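Local atomic coordinates of isomerase/lactonizing enzyme (Agrobacterium tumefaciens, PDB entry 1RVK), a protein that is of unknown function but, as a magnesium-binding member of the enolase superfamily related to mandelate racemase and muconate lactonizing enzyme, probably transforms a carboxylate substrate. Residues 128-133 with 356-361; 132-138 with 165-171. All blocks are in the same frame, centred on the assembly; numbering follows the deposited sequence.

Overall arrangement
Strand 130-137 serves both interactions, which lie about 13 Å apart (centre to centre) in one curled sheet and share Leu132 and Ala133. Interaction 1 pairs its first half with the short antiparallel strand 358-360, far along the chain; it is partly buried, with Lys130 and Asp129 exposed, and combines backbone bonds with contacts over aromatic faces. Interaction 2 pairs the second half in parallel with strand 167-171, with twelve of its fourteen residues buried and polar side chains directed to the magnesium site in the barrel. Water 2 contacts Ala133, Gly357 and Lys166 at the junction, where Asp356 O and Lys166 NZ, 2.5 Å apart, form a probable hydrogen bond.

Interaction 1 (128-133 with 356-361); sequences RDKVLA and DGFVHV
Four backbone hydrogen bonds set the register: Val359 N to Val131 O (2.8 Å), Val131 N to Val359 O (3.0 Å), Val361 N to Asp129 O (3.0 Å) and Ala133 N to Gly357 O (3.2 Å). Val131 and Val359 form an antiparallel hydrogen-bonded pair, flanked by the non-hydrogen-bonded pairs Lys130-His360 and Leu132-Phe358. Water 1 donates to Asp129 O (2.9 Å) and Val361 O (2.7 Å); water 2 donates to Ala133 O (2.7 Å) and Gly357 O (3.0 Å). Strands 130-133 and 358-360 run 139° apart at 4.4 Å axis separation. The phi/psi of 91/13 at Gly357 favours glycine, since a CB would clash with the carbonyl oxygen of Asp356. This late strand adds an antiparallel edge beside the first strand of the enolase-superfamily barrel. Phe358 (chi1 m, chi2 90°) is sandwiched: Lys130, p at chi1 then extended, puts NZ 4.3 Å from the Phe358 ring centroid in a cation-pi contact, while Leu132 CD2 (rotamer mt) makes a CH-pi contact 3.5 Å from that centroid across the opposite face. Lys130 CB lies 4.0 Å from the His360 ring centroid. On the other sheet face, Val131 and Val359 pack under helix 313-321, and Ala133 CB meets Val359 CG2 at 3.7 Å.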
ATOM      1  N   ARG A 128      12.468 -13.133  -5.703  1.00 13.65           N
ATOM      2  CA  ARG A 128      12.126 -12.939  -7.114  1.00 12.73           C
ATOM      3  C   ARG A 128      12.463 -11.534  -7.629  1.00 13.43           C
ATOM      4  O   ARG A 128      12.292 -10.543  -6.916  1.00 14.09           O
ATOM      5  CB  ARG A 128      10.633 -13.220  -7.326  1.00 12.67           C
ATOM      6  CG  ARG A 128       9.737 -12.451  -6.363  1.00 13.21           C
ATOM      7  CD  ARG A 128       8.296 -12.930  -6.388  1.00 14.01           C
ATOM      8  NE  ARG A 128       7.613 -12.527  -5.161  1.00 13.35           N
ATOM      9  CZ  ARG A 128       6.352 -12.820  -4.864  1.00 14.99           C
ATOM     10  NH1 ARG A 128       5.607 -13.522  -5.710  1.00 14.47           N
ATOM     11  NH2 ARG A 128       5.846 -12.433  -3.703  1.00 13.13           N
ATOM     12  N   ASP A 129      12.930 -11.454  -8.875  1.00 13.85           N
ATOM     13  CA  ASP A 129      13.294 -10.176  -9.480  1.00 14.46           C
ATOM     14  C   ASP A 129      12.124  -9.525 -10.199  1.00 15.37           C
ATOM     15  O   ASP A 129      12.169  -8.341 -10.531  1.00 15.15           O
ATOM     16  CB  ASP A 129      14.453 -10.364 -10.457  1.00 15.97           C
ATOM     17  CG  ASP A 129      15.664 -10.985  -9.799  1.00 16.36           C
ATOM     18  OD1 ASP A 129      16.118 -10.446  -8.767  1.00 16.95           O
ATOM     19  OD2 ASP A 129      16.160 -12.008 -10.314  1.00 19.69           O
ATOM     20  N   LYS A 130      11.085 -10.312 -10.455  1.00 15.02           N
ATOM     21  CA  LYS A 130       9.887  -9.803 -11.103  1.00 15.87           C
ATOM     22  C   LYS A 130       8.705 -10.468 -10.425  1.00 14.45           C
ATOM     23  O   LYS A 130       8.838 -11.550  -9.857  1.00 13.03           O
ATOM     24  CB  LYS A 130       9.890 -10.109 -12.606  1.00 16.24           C
ATOM     25  CG  LYS A 130       9.701 -11.570 -12.973  1.00 19.79           C
ATOM     26  CD  LYS A 130       9.584 -11.720 -14.487  1.00 21.49           C
ATOM     27  CE  LYS A 130       9.305 -13.160 -14.892  1.00 24.62           C
ATOM     28  NZ  LYS A 130       9.207 -13.304 -16.370  1.00 26.97           N
ATOM     29  N   VAL A 131       7.551  -9.816 -10.464  1.00 13.86           N
ATOM     30  CA  VAL A 131       6.367 -10.368  -9.828  1.00 15.41           C
ATOM     31  C   VAL A 131       5.105  -9.872 -10.507  1.00 14.82           C
ATOM     32  O   VAL A 131       5.047  -8.734 -10.979  1.00 12.78           O
ATOM     33  CB  VAL A 131       6.309  -9.986  -8.329  1.00 17.38           C
ATOM     34  CG1 VAL A 131       6.226  -8.475  -8.175  1.00 20.10           C
ATOM     35  CG2 VAL A 131       5.114 -10.658  -7.665  1.00 17.93           C
ATOM     36  N   LEU A 132       4.098 -10.736 -10.556  1.00 13.51           N
ATOM     37  CA  LEU A 132       2.827 -10.378 -11.158  1.00 14.22           C
ATOM     38  C   LEU A 132       2.192  -9.264 -10.340  1.00 13.73           C
ATOM     39  O   LEU A 132       2.304  -9.238  -9.114  1.00 13.69           O
ATOM     40  CB  LEU A 132       1.874 -11.577 -11.171  1.00 15.86           C
ATOM     41  CG  LEU A 132       2.187 -12.745 -12.106  1.00 19.21           C
ATOM     42  CD1 LEU A 132       1.205 -13.873 -11.836  1.00 19.56           C
ATOM     43  CD2 LEU A 132       2.092 -12.293 -13.558  1.00 20.54           C
ATOM     44  N   ALA A 133       1.524  -8.346 -11.026  1.00 12.37           N
ATOM     45  CA  ALA A 133       0.849  -7.248 -10.356  1.00 13.33           C
ATOM     46  C   ALA A 133      -0.609  -7.241 -10.779  1.00 14.06           C
ATOM     47  O   ALA A 133      -0.936  -7.650 -11.895  1.00 14.17           O
ATOM     48  CB  ALA A 133       1.503  -5.921 -10.738  1.00 13.18           C
ATOM     49  N   ASP A 356       3.340  -8.566 -20.175  1.00 18.35           N
ATOM     50  CA  ASP A 356       2.818  -9.831 -19.670  1.00 19.33           C
ATOM     51  C   ASP A 356       2.276  -9.710 -18.245  1.00 18.35           C
ATOM     52  O   ASP A 356       1.823 -10.694 -17.660  1.00 19.28           O
ATOM     53  CB  ASP A 356       3.909 -10.905 -19.725  1.00 22.30           C
ATOM     54  CG  ASP A 356       4.213 -11.353 -21.145  1.00 26.86           C
ATOM     55  OD1 ASP A 356       5.311 -11.902 -21.378  1.00 28.67           O
ATOM     56  OD2 ASP A 356       3.348 -11.169 -22.028  1.00 28.00           O
ATOM     57  N   GLY A 357       2.325  -8.503 -17.690  1.00 17.05           N
ATOM     58  CA  GLY A 357       1.810  -8.294 -16.346  1.00 15.71           C
ATOM     59  C   GLY A 357       2.817  -8.454 -15.220  1.00 15.71           C
ATOM     60  O   GLY A 357       2.429  -8.543 -14.054  1.00 15.45           O
ATOM     61  N   PHE A 358       4.104  -8.501 -15.553  1.00 14.33           N
ATOM     62  CA  PHE A 358       5.135  -8.632 -14.532  1.00 14.16           C
ATOM     63  C   PHE A 358       5.842  -7.309 -14.264  1.00 14.95           C
ATOM     64  O   PHE A 358       6.295  -6.641 -15.194  1.00 14.09           O
ATOM     65  CB  PHE A 358       6.204  -9.653 -14.942  1.00 15.90           C
ATOM     66  CG  PHE A 358       5.772 -11.085 -14.810  1.00 17.43           C
ATOM     67  CD1 PHE A 358       5.159 -11.741 -15.869  1.00 18.12           C
ATOM     68  CD2 PHE A 358       5.991 -11.782 -13.624  1.00 18.63           C
ATOM     69  CE1 PHE A 358       4.769 -13.070 -15.756  1.00 19.66           C
ATOM     70  CE2 PHE A 358       5.604 -13.117 -13.500  1.00 18.75           C
ATOM     71  CZ  PHE A 358       4.993 -13.759 -14.570  1.00 19.77           C
ATOM     72  N   VAL A 359       5.924  -6.933 -12.991  1.00 13.79           N
ATOM     73  CA  VAL A 359       6.637  -5.722 -12.600  1.00 14.05           C
ATOM     74  C   VAL A 359       8.075  -6.171 -12.342  1.00 14.49           C
ATOM     75  O   VAL A 359       8.300  -7.190 -11.690  1.00 14.90           O
ATOM     76  CB  VAL A 359       6.053  -5.104 -11.304  1.00 13.22           C
ATOM     77  CG1 VAL A 359       7.055  -4.130 -10.685  1.00 13.04           C
ATOM     78  CG2 VAL A 359       4.751  -4.375 -11.623  1.00 11.79           C
ATOM     79  N   HIS A 360       9.041  -5.427 -12.872  1.00 14.56           N
ATOM     80  CA  HIS A 360      10.450  -5.760 -12.691  1.00 15.37           C
ATOM     81  C   HIS A 360      11.104  -4.813 -11.701  1.00 14.39           C
ATOM     82  O   HIS A 360      11.130  -3.604 -11.917  1.00 16.10           O
ATOM     83  CB  HIS A 360      11.194  -5.689 -14.028  1.00 16.51           C
ATOM     84  CG  HIS A 360      10.813  -6.771 -14.987  1.00 19.58           C
ATOM     85  ND1 HIS A 360       9.589  -6.808 -15.622  1.00 21.44           N
ATOM     86  CD2 HIS A 360      11.482  -7.874 -15.394  1.00 17.78           C
ATOM     87  CE1 HIS A 360       9.523  -7.889 -16.379  1.00 18.38           C
ATOM     88  NE2 HIS A 360      10.658  -8.552 -16.258  1.00 22.67           N
ATOM     89  N   VAL A 361      11.627  -5.363 -10.609  1.00 14.69           N
ATOM     90  CA  VAL A 361      12.269  -4.537  -9.598  1.00 14.11           C
ATOM     91  C   VAL A 361      13.514  -3.885 -10.189  1.00 15.26           C
ATOM     92  O   VAL A 361      14.404  -4.569 -10.697  1.00 15.54           O
ATOM     93  CB  VAL A 361      12.688  -5.360  -8.364  1.00 14.96           C
ATOM     94  CG1 VAL A 361      13.116  -4.417  -7.240  1.00 14.35           C
ATOM     95  CG2 VAL A 361      11.540  -6.260  -7.916  1.00 14.00           C
TER
HETATM   96  O   HOH W   1      14.205  -6.939 -12.077  1.00 27.30           O
HETATM   97  O   HOH W   2      -0.394  -9.482 -13.772  1.00 13.27           O

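Interaction 2 (132-138 with 165-171)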
ATOM      1  N   LEU A 132       4.098 -10.736 -10.556  1.00 13.51           N
ATOM      2  CA  LEU A 132       2.827 -10.378 -11.158  1.00 14.22           C
ATOM      3  C   LEU A 132       2.192  -9.264 -10.340  1.00 13.73           C
ATOM      4  O   LEU A 132       2.304  -9.238  -9.114  1.00 13.69           O
ATOM      5  CB  LEU A 132       1.874 -11.577 -11.171  1.00 15.86           C
ATOM      6  CG  LEU A 132       2.187 -12.745 -12.106  1.00 19.21           C
ATOM      7  CD1 LEU A 132       1.205 -13.873 -11.836  1.00 19.56           C
ATOM      8  CD2 LEU A 132       2.092 -12.293 -13.558  1.00 20.54           C
ATOM      9  N   ALA A 133       1.524  -8.346 -11.026  1.00 12.37           N
ATOM     10  CA  ALA A 133       0.849  -7.248 -10.356  1.00 13.33           C
ATOM     11  C   ALA A 133      -0.609  -7.241 -10.779  1.00 14.06           C
ATOM     12  O   ALA A 133      -0.936  -7.650 -11.895  1.00 14.17           O
ATOM     13  CB  ALA A 133       1.503  -5.921 -10.738  1.00 13.18           C
ATOM     14  N   TYR A 134      -1.495  -6.820  -9.881  1.00 12.98           N
ATOM     15  CA  TYR A 134      -2.897  -6.721 -10.253  1.00 12.60           C
ATOM     16  C   TYR A 134      -3.195  -5.238 -10.387  1.00 13.67           C
ATOM     17  O   TYR A 134      -2.575  -4.413  -9.716  1.00 12.59           O
ATOM     18  CB  TYR A 134      -3.830  -7.397  -9.224  1.00 12.74           C
ATOM     19  CG  TYR A 134      -3.864  -6.844  -7.803  1.00 12.62           C
ATOM     20  CD1 TYR A 134      -4.579  -5.686  -7.487  1.00 11.44           C
ATOM     21  CD2 TYR A 134      -3.247  -7.534  -6.763  1.00 12.22           C
ATOM     22  CE1 TYR A 134      -4.682  -5.235  -6.159  1.00 12.56           C
ATOM     23  CE2 TYR A 134      -3.342  -7.100  -5.448  1.00 12.65           C
ATOM     24  CZ  TYR A 134      -4.058  -5.958  -5.147  1.00 13.03           C
ATOM     25  OH  TYR A 134      -4.158  -5.560  -3.832  1.00 13.10           O
ATOM     26  N   GLY A 135      -4.104  -4.899 -11.293  1.00 12.07           N
ATOM     27  CA  GLY A 135      -4.463  -3.507 -11.481  1.00 12.64           C
ATOM     28  C   GLY A 135      -5.488  -3.164 -10.423  1.00 13.11           C
ATOM     29  O   GLY A 135      -6.600  -3.684 -10.452  1.00 13.36           O
ATOM     30  N   SER A 136      -5.109  -2.296  -9.490  1.00 12.80           N
ATOM     31  CA  SER A 136      -5.985  -1.894  -8.394  1.00 12.63           C
ATOM     32  C   SER A 136      -6.742  -0.628  -8.791  1.00 12.54           C
ATOM     33  O   SER A 136      -6.167   0.459  -8.842  1.00 11.14           O
ATOM     34  CB  SER A 136      -5.140  -1.649  -7.139  1.00 14.35           C
ATOM     35  OG  SER A 136      -5.897  -1.825  -5.956  1.00 13.82           O
ATOM     36  N   ILE A 137      -8.034  -0.781  -9.064  1.00 12.32           N
ATOM     37  CA  ILE A 137      -8.884   0.327  -9.498  1.00 11.50           C
ATOM     38  C   ILE A 137      -9.360   1.247  -8.376  1.00 12.21           C
ATOM     39  O   ILE A 137      -9.795   0.784  -7.320  1.00 12.98           O
ATOM     40  CB  ILE A 137     -10.122  -0.208 -10.246  1.00 13.09           C
ATOM     41  CG1 ILE A 137      -9.680  -1.118 -11.394  1.00 13.61           C
ATOM     42  CG2 ILE A 137     -10.945   0.953 -10.793  1.00 13.83           C
ATOM     43  CD1 ILE A 137     -10.826  -1.817 -12.102  1.00 14.91           C
HETATM   44  N   MSE A 138      -9.281   2.555  -8.616  1.00 11.40           N
HETATM   45  CA  MSE A 138      -9.721   3.553  -7.637  1.00 13.39           C
HETATM   46  C   MSE A 138     -11.176   3.366  -7.225  1.00 13.57           C
HETATM   47  O   MSE A 138     -11.965   2.740  -7.941  1.00 14.62           O
HETATM   48  CB  MSE A 138      -9.593   4.971  -8.201  1.00 14.02           C
HETATM   49  CG  MSE A 138      -8.185   5.508  -8.330  1.00 16.71           C
HETATM   50 SE   MSE A 138      -8.219   7.420  -8.707  1.00 18.42          SE
HETATM   51  CE  MSE A 138      -6.375   7.819  -8.307  1.00 19.72           C
ATOM     52  N   TYR A 165      -2.304  -6.839 -17.328  1.00 13.86           N
ATOM     53  CA  TYR A 165      -2.645  -7.259 -15.970  1.00 12.60           C
ATOM     54  C   TYR A 165      -3.338  -8.618 -15.981  1.00 13.12           C
ATOM     55  O   TYR A 165      -4.283  -8.826 -16.740  1.00 12.58           O
ATOM     56  CB  TYR A 165      -3.569  -6.226 -15.315  1.00 13.23           C
ATOM     57  CG  TYR A 165      -2.887  -4.927 -14.944  1.00 14.17           C
ATOM     58  CD1 TYR A 165      -2.056  -4.852 -13.827  1.00 12.33           C
ATOM     59  CD2 TYR A 165      -3.080  -3.770 -15.701  1.00 14.21           C
ATOM     60  CE1 TYR A 165      -1.437  -3.656 -13.467  1.00 14.53           C
ATOM     61  CE2 TYR A 165      -2.458  -2.564 -15.350  1.00 14.78           C
ATOM     62  CZ  TYR A 165      -1.640  -2.518 -14.231  1.00 14.35           C
ATOM     63  OH  TYR A 165      -1.026  -1.342 -13.868  1.00 14.96           O
ATOM     64  N   LYS A 166      -2.866  -9.536 -15.140  1.00 11.50           N
ATOM     65  CA  LYS A 166      -3.456 -10.870 -15.043  1.00 14.02           C
ATOM     66  C   LYS A 166      -4.476 -10.928 -13.905  1.00 14.23           C
ATOM     67  O   LYS A 166      -5.198 -11.915 -13.744  1.00 13.81           O
ATOM     68  CB  LYS A 166      -2.367 -11.920 -14.817  1.00 16.82           C
ATOM     69  CG  LYS A 166      -1.512 -12.220 -16.049  1.00 21.18           C
ATOM     70  CD  LYS A 166      -0.457 -13.272 -15.725  1.00 27.72           C
ATOM     71  CE  LYS A 166       0.128 -13.910 -16.979  1.00 31.86           C
ATOM     72  NZ  LYS A 166       0.767 -12.938 -17.900  1.00 32.91           N
ATOM     73  N   GLY A 167      -4.525  -9.858 -13.121  1.00 13.97           N
ATOM     74  CA  GLY A 167      -5.460  -9.772 -12.013  1.00 12.62           C
ATOM     75  C   GLY A 167      -5.987  -8.352 -11.934  1.00 12.68           C
ATOM     76  O   GLY A 167      -5.299  -7.420 -12.337  1.00 12.70           O
ATOM     77  N   ILE A 168      -7.202  -8.187 -11.423  1.00 12.29           N
ATOM     78  CA  ILE A 168      -7.818  -6.867 -11.306  1.00 12.96           C
ATOM     79  C   ILE A 168      -8.614  -6.778 -10.014  1.00 12.58           C
ATOM     80  O   ILE A 168      -9.393  -7.679  -9.710  1.00 12.28           O
ATOM     81  CB  ILE A 168      -8.798  -6.609 -12.475  1.00 12.54           C
ATOM     82  CG1 ILE A 168      -8.039  -6.635 -13.801  1.00 14.68           C
ATOM     83  CG2 ILE A 168      -9.500  -5.260 -12.290  1.00 13.07           C
ATOM     84  CD1 ILE A 168      -8.945  -6.615 -15.019  1.00 15.80           C
ATOM     85  N   LYS A 169      -8.422  -5.699  -9.257  1.00 13.00           N
ATOM     86  CA  LYS A 169      -9.178  -5.527  -8.021  1.00 12.92           C
ATOM     87  C   LYS A 169     -10.033  -4.272  -8.096  1.00 13.48           C
ATOM     88  O   LYS A 169      -9.548  -3.195  -8.440  1.00 12.54           O
ATOM     89  CB  LYS A 169      -8.259  -5.424  -6.799  1.00 13.77           C
ATOM     90  CG  LYS A 169      -9.047  -5.429  -5.482  1.00 11.97           C
ATOM     91  CD  LYS A 169      -8.150  -5.518  -4.251  1.00 11.57           C
ATOM     92  CE  LYS A 169      -7.505  -4.181  -3.911  1.00  8.44           C
ATOM     93  NZ  LYS A 169      -6.548  -4.315  -2.770  1.00  9.76           N
ATOM     94  N   LEU A 170     -11.311  -4.411  -7.776  1.00 12.13           N
ATOM     95  CA  LEU A 170     -12.195  -3.259  -7.799  1.00 13.43           C
ATOM     96  C   LEU A 170     -12.354  -2.666  -6.413  1.00 13.85           C
ATOM     97  O   LEU A 170     -12.454  -3.399  -5.431  1.00 14.29           O
ATOM     98  CB  LEU A 170     -13.600  -3.639  -8.275  1.00 15.69           C
ATOM     99  CG  LEU A 170     -13.904  -4.290  -9.622  1.00 18.30           C
ATOM    100  CD1 LEU A 170     -15.418  -4.317  -9.791  1.00 19.51           C
ATOM    101  CD2 LEU A 170     -13.271  -3.506 -10.758  1.00 25.13           C
ATOM    102  N   HIS A 171     -12.341  -1.339  -6.338  1.00 13.97           N
ATOM    103  CA  HIS A 171     -12.632  -0.634  -5.094  1.00 13.76           C
ATOM    104  C   HIS A 171     -13.953  -0.036  -5.564  1.00 14.46           C
ATOM    105  O   HIS A 171     -13.972   0.694  -6.556  1.00 14.09           O
ATOM    106  CB  HIS A 171     -11.638   0.499  -4.793  1.00 13.15           C
ATOM    107  CG  HIS A 171     -10.339   0.037  -4.208  1.00 14.75           C
ATOM    108  ND1 HIS A 171      -9.277  -0.377  -4.983  1.00 14.54           N
ATOM    109  CD2 HIS A 171      -9.928  -0.071  -2.920  1.00 16.86           C
ATOM    110  CE1 HIS A 171      -8.267  -0.718  -4.199  1.00 14.60           C
ATOM    111  NE2 HIS A 171      -8.636  -0.541  -2.944  1.00 13.99           N
TER
HETATM  112  O   HOH W   2      -0.394  -9.482 -13.772  1.00 13.27           O
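Ile137, Lys169 and Tyr134 have the most surface covered. Ile137 N donates to Lys169 O (2.9 Å), and Ile137 O accepts from His171 ND1 (2.7 Å), fixing the imidazole edge. Ile137 CD1 lies 3.3 Å from Leu170 CD2 and 3.7 Å from Ile168 CG2, under helix 150-163. Lys169 N bonds to Gly135 O (3.0 Å), while Lys169 NZ donates to Tyr134 OH (2.9 Å) and forms salt bridges with the metal ligand Glu232 and with Glu329. The Tyr134 ring meets Trp327 edge-to-face, while Tyr134 CA approaches Gly167 O at 3.3 Å. Gly135 N bonds to Gly167 O (3.0 Å), and Gly135 CA makes a CH-pi contact 3.8 Å from the Tyr165 ring centroid, where a CB would be tight. The strands, 27° apart and 4.4 Å between axes, are joined through helix 150-163. This is the first beta-alpha-beta crossover of an enolase-superfamily barrel, where Lys169-Leu170-His171, near the magnesium site, probably takes the place of the Lys-X-Lys motif of mandelate racemase relatives, with histidine for the second lysine.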